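Local coordinates for fatty acid-binding protein homolog (Ascaris suum, PDB 6I8X) that binds fatty acids inside a beta-barrel and may sequester potentially toxic fatty acids and their peroxidation products or help maintain the impermeable lipid layer of the eggshell, at residues Leu14-Tyr28 with Met135-Gln149. Residues are numbered along the deposited sequence; the frame is centred on the assembly and turned at random.
Sequences LGTFKLERDENFDEY and MSWKGVSTSRYYKKQ. With TAM (tris(hydroxyethyl)aminomethane), chain K; VCA (vaccenic acid), chain C.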
loop_
_atom_site.group_PDB
_atom_site.type_symbol
_atom_site.label_atom_id
_atom_site.label_comp_id
_atom_site.label_asym_id
_atom_site.label_seq_id
_atom_site.Cartn_x
_atom_site.Cartn_y
_atom_site.Cartn_z
ATOM N N LEU A 14 2.091 5.980 -10.669
ATOM C CA LEU A 14 3.520 5.769 -10.845
ATOM C C LEU A 14 4.329 6.897 -10.245
ATOM O O LEU A 14 3.951 8.069 -10.359
ATOM C CB LEU A 14 3.900 5.587 -12.332
ATOM C CG LEU A 14 3.423 4.291 -13.011
ATOM C CD1 LEU A 14 3.891 4.245 -14.472
ATOM C CD2 LEU A 14 3.912 3.041 -12.266
ATOM N N GLY A 15 5.449 6.528 -9.636
ATOM C CA GLY A 15 6.373 7.490 -9.062
ATOM C C GLY A 15 6.694 7.281 -7.601
ATOM O O GLY A 15 6.447 6.213 -7.046
ATOM N N THR A 16 7.241 8.325 -6.996
ATOM C CA THR A 16 7.669 8.437 -5.599
ATOM C C THR A 16 6.709 9.364 -4.858
ATOM O O THR A 16 6.442 10.476 -5.310
ATOM C CB THR A 16 9.115 8.960 -5.518
ATOM O OG1 THR A 16 9.951 8.078 -6.263
ATOM C CG2 THR A 16 9.622 9.052 -4.067
ATOM N N PHE A 17 6.260 8.923 -3.692
ATOM C CA PHE A 17 5.307 9.666 -2.871
ATOM C C PHE A 17 5.774 9.666 -1.420
ATOM O O PHE A 17 6.002 8.615 -0.828
ATOM C CB PHE A 17 3.896 9.044 -3.017
ATOM C CG PHE A 17 3.342 8.987 -4.429
ATOM C CD1 PHE A 17 2.553 10.022 -4.926
ATOM C CD2 PHE A 17 3.536 7.862 -5.230
ATOM C CE1 PHE A 17 1.964 9.930 -6.191
ATOM C CE2 PHE A 17 2.974 7.789 -6.511
ATOM C CZ PHE A 17 2.201 8.826 -6.982
ATOM N N LYS A 18 5.942 10.845 -0.861
ATOM C CA LYS A 18 6.419 11.000 0.516
ATOM C C LYS A 18 5.276 11.349 1.487
ATOM O O LYS A 18 4.593 12.352 1.293
ATOM C CB LYS A 18 7.562 12.059 0.575
ATOM C CG LYS A 18 8.140 12.277 1.976
ATOM C CD LYS A 18 9.082 13.483 2.056
ATOM C CE LYS A 18 8.376 14.817 2.298
ATOM N NZ LYS A 18 7.771 14.932 3.669
ATOM N N LEU A 19 5.135 10.563 2.574
ATOM C CA LEU A 19 4.160 10.824 3.647
ATOM C C LEU A 19 4.391 12.223 4.267
ATOM O O LEU A 19 5.478 12.521 4.785
ATOM C CB LEU A 19 4.225 9.726 4.724
ATOM C CG LEU A 19 3.351 9.966 5.985
ATOM C CD1 LEU A 19 1.827 9.844 5.664
ATOM C CD2 LEU A 19 3.755 9.039 7.091
ATOM N N GLU A 20 3.336 13.058 4.213
ATOM C CA GLU A 20 3.326 14.441 4.678
ATOM C C GLU A 20 2.431 14.659 5.908
ATOM O O GLU A 20 2.796 15.407 6.799
ATOM C CB GLU A 20 2.850 15.340 3.524
ATOM C CG GLU A 20 3.870 16.405 3.149
ATOM C CD GLU A 20 3.404 17.546 2.268
ATOM O OE1 GLU A 20 2.201 17.901 2.306
ATOM O OE2 GLU A 20 4.273 18.132 1.583
ATOM N N ARG A 21 1.242 14.052 5.926
ATOM C CA ARG A 21 0.238 14.192 6.981
ATOM C C ARG A 21 -0.814 13.104 6.865
ATOM O O ARG A 21 -0.910 12.446 5.852
ATOM C CB ARG A 21 -0.442 15.597 6.937
ATOM C CG ARG A 21 -1.241 15.894 5.677
ATOM C CD ARG A 21 -1.996 17.203 5.792
ATOM N NE ARG A 21 -2.866 17.444 4.632
ATOM C CZ ARG A 21 -4.168 17.163 4.582
ATOM N NH1 ARG A 21 -4.779 16.621 5.631
ATOM N NH2 ARG A 21 -4.867 17.423 3.485
ATOM N N ASP A 22 -1.616 12.945 7.891
ATOM C CA ASP A 22 -2.696 11.981 7.948
ATOM C C ASP A 22 -3.809 12.532 8.821
ATOM O O ASP A 22 -3.664 13.607 9.397
ATOM C CB ASP A 22 -2.179 10.622 8.458
ATOM C CG ASP A 22 -1.388 10.657 9.753
ATOM O OD1 ASP A 22 -1.592 11.589 10.555
ATOM O OD2 ASP A 22 -0.630 9.719 10.000
ATOM N N GLU A 23 -4.926 11.813 8.894
ATOM C CA GLU A 23 -6.111 12.197 9.663
ATOM C C GLU A 23 -6.591 10.955 10.355
ATOM O O GLU A 23 -6.752 9.929 9.688
ATOM C CB GLU A 23 -7.234 12.648 8.710
ATOM C CG GLU A 23 -7.120 14.059 8.153
ATOM C CD GLU A 23 -7.988 14.361 6.935
ATOM O OE1 GLU A 23 -7.714 15.383 6.264
ATOM O OE2 GLU A 23 -8.915 13.571 6.631
ATOM N N ASN A 24 -6.824 11.031 11.686
ATOM C CA ASN A 24 -7.370 9.935 12.494
ATOM C C ASN A 24 -6.536 8.633 12.474
ATOM O O ASN A 24 -7.089 7.547 12.689
ATOM C CB ASN A 24 -8.847 9.655 12.067
ATOM C CG ASN A 24 -9.706 9.115 13.199
ATOM O OD1 ASN A 24 -9.547 9.486 14.376
ATOM N ND2 ASN A 24 -10.572 8.166 12.884
ATOM N N PHE A 25 -5.213 8.724 12.225
ATOM C CA PHE A 25 -4.386 7.499 12.189
ATOM C C PHE A 25 -4.279 6.819 13.559
ATOM O O PHE A 25 -4.285 5.596 13.623
ATOM C CB PHE A 25 -2.997 7.740 11.549
ATOM C CG PHE A 25 -2.220 6.496 11.159
ATOM C CD1 PHE A 25 -2.852 5.426 10.521
ATOM C CD2 PHE A 25 -0.841 6.422 11.358
ATOM C CE1 PHE A 25 -2.130 4.284 10.149
ATOM C CE2 PHE A 25 -0.117 5.285 10.973
ATOM C CZ PHE A 25 -0.763 4.232 10.361
ATOM N N ASP A 26 -4.253 7.596 14.643
ATOM C CA ASP A 26 -4.166 7.070 16.011
ATOM C C ASP A 26 -5.363 6.191 16.413
ATOM O O ASP A 26 -5.156 5.100 16.937
ATOM C CB ASP A 26 -3.981 8.188 17.040
ATOM C CG ASP A 26 -3.723 7.636 18.419
ATOM O OD1 ASP A 26 -2.565 7.323 18.709
ATOM O OD2 ASP A 26 -4.712 7.462 19.196
ATOM N N GLU A 27 -6.591 6.667 16.211
ATOM C CA GLU A 27 -7.768 5.871 16.568
ATOM C C GLU A 27 -7.853 4.598 15.723
ATOM O O GLU A 27 -8.292 3.560 16.225
ATOM C CB GLU A 27 -9.069 6.705 16.510
ATOM C CG GLU A 27 -10.186 6.198 17.428
ATOM C CD GLU A 27 -9.897 5.977 18.909
ATOM O OE1 GLU A 27 -9.022 6.674 19.475
ATOM O OE2 GLU A 27 -10.571 5.108 19.511
ATOM N N TYR A 28 -7.400 4.675 14.455
ATOM C CA TYR A 28 -7.349 3.533 13.549
ATOM C C TYR A 28 -6.399 2.480 14.094
ATOM O O TYR A 28 -6.750 1.312 14.089
ATOM C CB TYR A 28 -6.915 3.945 12.120
ATOM C CG TYR A 28 -6.517 2.749 11.275
ATOM C CD1 TYR A 28 -7.481 1.962 10.644
ATOM C CD2 TYR A 28 -5.189 2.343 11.191
ATOM C CE1 TYR A 28 -7.120 0.847 9.886
ATOM C CE2 TYR A 28 -4.822 1.204 10.473
ATOM C CZ TYR A 28 -5.790 0.475 9.802
ATOM O OH TYR A 28 -5.420 -0.616 9.066
ATOM N N MET A 135 -7.844 3.666 4.816
ATOM C CA MET A 135 -7.971 2.415 5.560
ATOM C C MET A 135 -9.134 2.534 6.521
ATOM O O MET A 135 -9.438 3.632 6.991
ATOM C CB MET A 135 -6.692 2.120 6.360
ATOM C CG MET A 135 -5.453 2.207 5.549
ATOM S SD MET A 135 -4.257 3.307 6.260
ATOM C CE MET A 135 -3.338 2.149 7.300
ATOM N N SER A 136 -9.742 1.388 6.847
ATOM C CA SER A 136 -10.879 1.275 7.745
ATOM C C SER A 136 -10.814 -0.016 8.545
ATOM O O SER A 136 -10.581 -1.085 7.964
ATOM C CB SER A 136 -12.180 1.323 6.948
ATOM O OG SER A 136 -13.244 1.739 7.781
ATOM N N TRP A 137 -11.034 0.076 9.876
ATOM C CA TRP A 137 -11.073 -1.100 10.756
ATOM C C TRP A 137 -12.100 -0.911 11.846
ATOM O O TRP A 137 -12.055 0.098 12.547
ATOM C CB TRP A 137 -9.692 -1.400 11.354
ATOM C CG TRP A 137 -9.566 -2.791 11.902
ATOM C CD1 TRP A 137 -9.598 -3.162 13.214
ATOM C CD2 TRP A 137 -9.380 -3.997 11.148
ATOM N NE1 TRP A 137 -9.418 -4.518 13.326
ATOM C CE2 TRP A 137 -9.268 -5.057 12.075
ATOM C CE3 TRP A 137 -9.249 -4.283 9.771
ATOM C CZ2 TRP A 137 -9.053 -6.386 11.674
ATOM C CZ3 TRP A 137 -9.018 -5.595 9.376
ATOM C CH2 TRP A 137 -8.929 -6.632 10.317
ATOM N N LYS A 138 -13.056 -1.866 11.982
ATOM C CA LYS A 138 -14.131 -1.821 12.997
ATOM C C LYS A 138 -14.904 -0.469 13.003
ATOM O O LYS A 138 -15.225 0.056 14.074
ATOM C CB LYS A 138 -13.570 -2.126 14.402
ATOM C CG LYS A 138 -12.938 -3.497 14.567
ATOM C CD LYS A 138 -12.263 -3.602 15.930
ATOM C CE LYS A 138 -11.853 -5.012 16.276
ATOM N NZ LYS A 138 -11.238 -5.087 17.632
ATOM N N GLY A 139 -15.157 0.087 11.817
ATOM C CA GLY A 139 -15.845 1.367 11.657
ATOM C C GLY A 139 -14.960 2.602 11.798
ATOM O O GLY A 139 -15.446 3.727 11.616
ATOM N N VAL A 140 -13.660 2.416 12.128
ATOM C CA VAL A 140 -12.727 3.536 12.300
ATOM C C VAL A 140 -11.915 3.772 11.004
ATOM O O VAL A 140 -11.152 2.898 10.609
ATOM C CB VAL A 140 -11.831 3.386 13.577
ATOM C CG1 VAL A 140 -10.817 4.518 13.668
ATOM C CG2 VAL A 140 -12.685 3.323 14.854
ATOM N N SER A 141 -12.108 4.941 10.350
ATOM C CA SER A 141 -11.453 5.318 9.084
ATOM C C SER A 141 -10.296 6.295 9.271
ATOM O O SER A 141 -10.305 7.102 10.198
ATOM C CB SER A 141 -12.463 5.919 8.106
ATOM O OG SER A 141 -13.335 4.916 7.623
ATOM N N THR A 142 -9.320 6.236 8.350
ATOM C CA THR A 142 -8.124 7.081 8.321
ATOM C C THR A 142 -7.678 7.346 6.870
ATOM O O THR A 142 -7.901 6.508 6.002
ATOM C CB THR A 142 -6.994 6.494 9.208
ATOM O OG1 THR A 142 -5.921 7.432 9.253
ATOM C CG2 THR A 142 -6.457 5.135 8.701
ATOM N N SER A 143 -7.085 8.523 6.623
ATOM C CA SER A 143 -6.528 8.941 5.329
ATOM C C SER A 143 -5.102 9.410 5.591
ATOM O O SER A 143 -4.878 10.134 6.551
ATOM C CB SER A 143 -7.338 10.086 4.724
ATOM O OG SER A 143 -8.547 9.557 4.229
ATOM N N ARG A 144 -4.147 8.969 4.771
ATOM C CA ARG A 144 -2.719 9.313 4.883
ATOM C C ARG A 144 -2.384 9.946 3.548
ATOM O O ARG A 144 -2.717 9.378 2.501
ATOM C CB ARG A 144 -1.859 8.035 5.111
ATOM C CG ARG A 144 -2.239 7.192 6.340
ATOM C CD ARG A 144 -1.305 7.450 7.516
ATOM N NE ARG A 144 -0.121 6.616 7.444
ATOM C CZ ARG A 144 1.000 6.814 8.125
ATOM N NH1 ARG A 144 1.105 7.837 8.966
ATOM N NH2 ARG A 144 2.013 5.978 7.993
ATOM N N TYR A 145 -1.758 11.136 3.589
ATOM C CA TYR A 145 -1.430 11.986 2.441
ATOM C C TYR A 145 0.057 11.930 2.088
ATOM O O TYR A 145 0.890 12.317 2.892
ATOM C CB TYR A 145 -1.941 13.441 2.683
ATOM C CG TYR A 145 -3.440 13.484 2.926
ATOM C CD1 TYR A 145 -3.971 13.236 4.190
ATOM C CD2 TYR A 145 -4.329 13.687 1.876
ATOM C CE1 TYR A 145 -5.345 13.202 4.404
ATOM C CE2 TYR A 145 -5.707 13.677 2.083
ATOM C CZ TYR A 145 -6.210 13.431 3.348
ATOM O OH TYR A 145 -7.567 13.426 3.563
ATOM N N TYR A 146 0.366 11.458 0.864
ATOM C CA TYR A 146 1.725 11.293 0.301
ATOM C C TYR A 146 1.889 12.224 -0.878
ATOM O O TYR A 146 1.163 12.132 -1.879
ATOM C CB TYR A 146 1.954 9.843 -0.183
ATOM C CG TYR A 146 1.890 8.796 0.901
ATOM C CD1 TYR A 146 0.663 8.346 1.391
ATOM C CD2 TYR A 146 3.049 8.197 1.388
ATOM C CE1 TYR A 146 0.596 7.380 2.394
ATOM C CE2 TYR A 146 2.994 7.199 2.360
ATOM C CZ TYR A 146 1.764 6.815 2.879
ATOM O OH TYR A 146 1.687 5.852 3.849
ATOM N N LYS A 147 2.807 13.149 -0.729
ATOM C CA LYS A 147 3.108 14.182 -1.704
ATOM C C LYS A 147 3.960 13.583 -2.804
ATOM O O LYS A 147 4.986 12.974 -2.513
ATOM C CB LYS A 147 3.817 15.360 -0.992
ATOM C CG LYS A 147 4.180 16.553 -1.861
ATOM C CD LYS A 147 3.077 17.594 -1.922
ATOM C CE LYS A 147 3.531 18.910 -2.513
ATOM N NZ LYS A 147 3.573 18.859 -3.991
ATOM N N LYS A 148 3.500 13.713 -4.059
ATOM C CA LYS A 148 4.227 13.274 -5.240
ATOM C C LYS A 148 5.548 14.083 -5.318
ATOM O O LYS A 148 5.553 15.323 -5.176
ATOM C CB LYS A 148 3.344 13.468 -6.501
ATOM C CG LYS A 148 4.001 13.272 -7.861
ATOM C CD LYS A 148 4.499 11.882 -8.062
ATOM C CE LYS A 148 4.012 11.306 -9.355
ATOM N NZ LYS A 148 4.933 11.562 -10.493
ATOM N N GLN A 149 6.672 13.343 -5.491
ATOM C CA GLN A 149 8.032 13.896 -5.570
ATOM C C GLN A 149 8.571 13.859 -7.008
ATOM O O GLN A 149 9.596 14.522 -7.251
ATOM C CB GLN A 149 8.986 13.110 -4.640
ATOM C CG GLN A 149 8.464 12.844 -3.214
ATOM C CD GLN A 149 8.532 14.091 -2.397
ATOM O OE1 GLN A 149 7.578 14.873 -2.312
ATOM N NE2 GLN A 149 9.680 14.320 -1.811
ATOM O OXT GLN A 149 8.038 13.112 -7.864
HETATM C C TAM K . 7.510 8.845 -13.438
HETATM C C1 TAM K . 8.242 7.557 -12.865
HETATM C C2 TAM K . 6.996 9.670 -12.169
HETATM C C3 TAM K . 8.320 9.809 -14.431
HETATM C C4 TAM K . 7.994 6.263 -13.610
HETATM C C5 TAM K . 8.112 10.145 -11.261
HETATM C C6 TAM K . 9.619 9.252 -14.960
HETATM N N TAM K . 6.396 8.235 -14.188
HETATM O O4 TAM K . 8.697 5.210 -12.992
HETATM O O5 TAM K . 7.671 10.550 -9.928
HETATM O O6 TAM K . 10.182 10.151 -15.888
HETATM O O2 VCA C . 1.847 1.492 4.498
HETATM C C1 VCA C . 2.222 2.432 5.336
HETATM O O1 VCA C . 2.480 3.559 4.989
HETATM C C2 VCA C . 2.295 1.990 6.771
HETATM C C3 VCA C . 3.451 2.578 7.575
HETATM C C4 VCA C . 3.693 1.826 8.874
HETATM C C5 VCA C . 4.729 2.439 9.794
HETATM C C6 VCA C . 6.143 1.962 9.533
HETATM C C7 VCA C . 7.177 2.735 10.328
HETATM C C8 VCA C . 7.389 2.324 11.776
HETATM C C9 VCA C . 8.325 1.146 11.963
HETATM C C10 VCA C . 8.412 0.680 13.420
HETATM C C11 VCA C . 8.697 -0.784 13.568
HETATM C C12 VCA C . 7.863 -1.769 13.280
HETATM C C13 VCA C . 6.470 -1.620 12.739
HETATM C C14 VCA C . 5.665 -2.919 12.746
HETATM C C15 VCA C . 4.205 -2.749 12.355
HETATM C C16 VCA C . 3.960 -2.159 10.972
HETATM C C17 VCA C . 2.492 -2.086 10.597
HETATM C C18 VCA C . 2.262 -1.830 9.131
#
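F17 faces K148 and D22 faces R144 where the first and last strands of the fatty acid-binding protein barrel pair antiparallel, joining strands 15-23 and 140-148, over a hundred residues apart. Backbone bonds set the register, K18 exchanging two with K147; between L19 and R21 a classic beta bulge sets both E20 and R21 against Y145. The charged side chains show how one guanidinium can serve several partners. R144, its chain bent at chi2 and chi3, lies between F25, stacked on one face with planes 17° apart, and L19 on the opposite face, while its edge meets D22: NH1 bonds OD2 at 2.8 Å, on the anti side of the carboxylate. The same arginine lines the vaccenic acid pocket with Y146, whose OH lies 2.7 Å from the ligand's O1; K49 NZ is hydrogen-bonded to the ligand. On the face carrying R21, Y145 and E23, the guanidinium of R21 lies flat on the Y145 ring, CZ 4.0 Å from its centroid, and NH1 bridges to E23. Near the helix that starts at F25, apolar contacts take over: M135 CE touches Y28 CE2, and T142 CG2 sits over the Y28 ring. T142 OG1, anti to its own N (chi1 -174°), donates to E23 O at 2.7 Å.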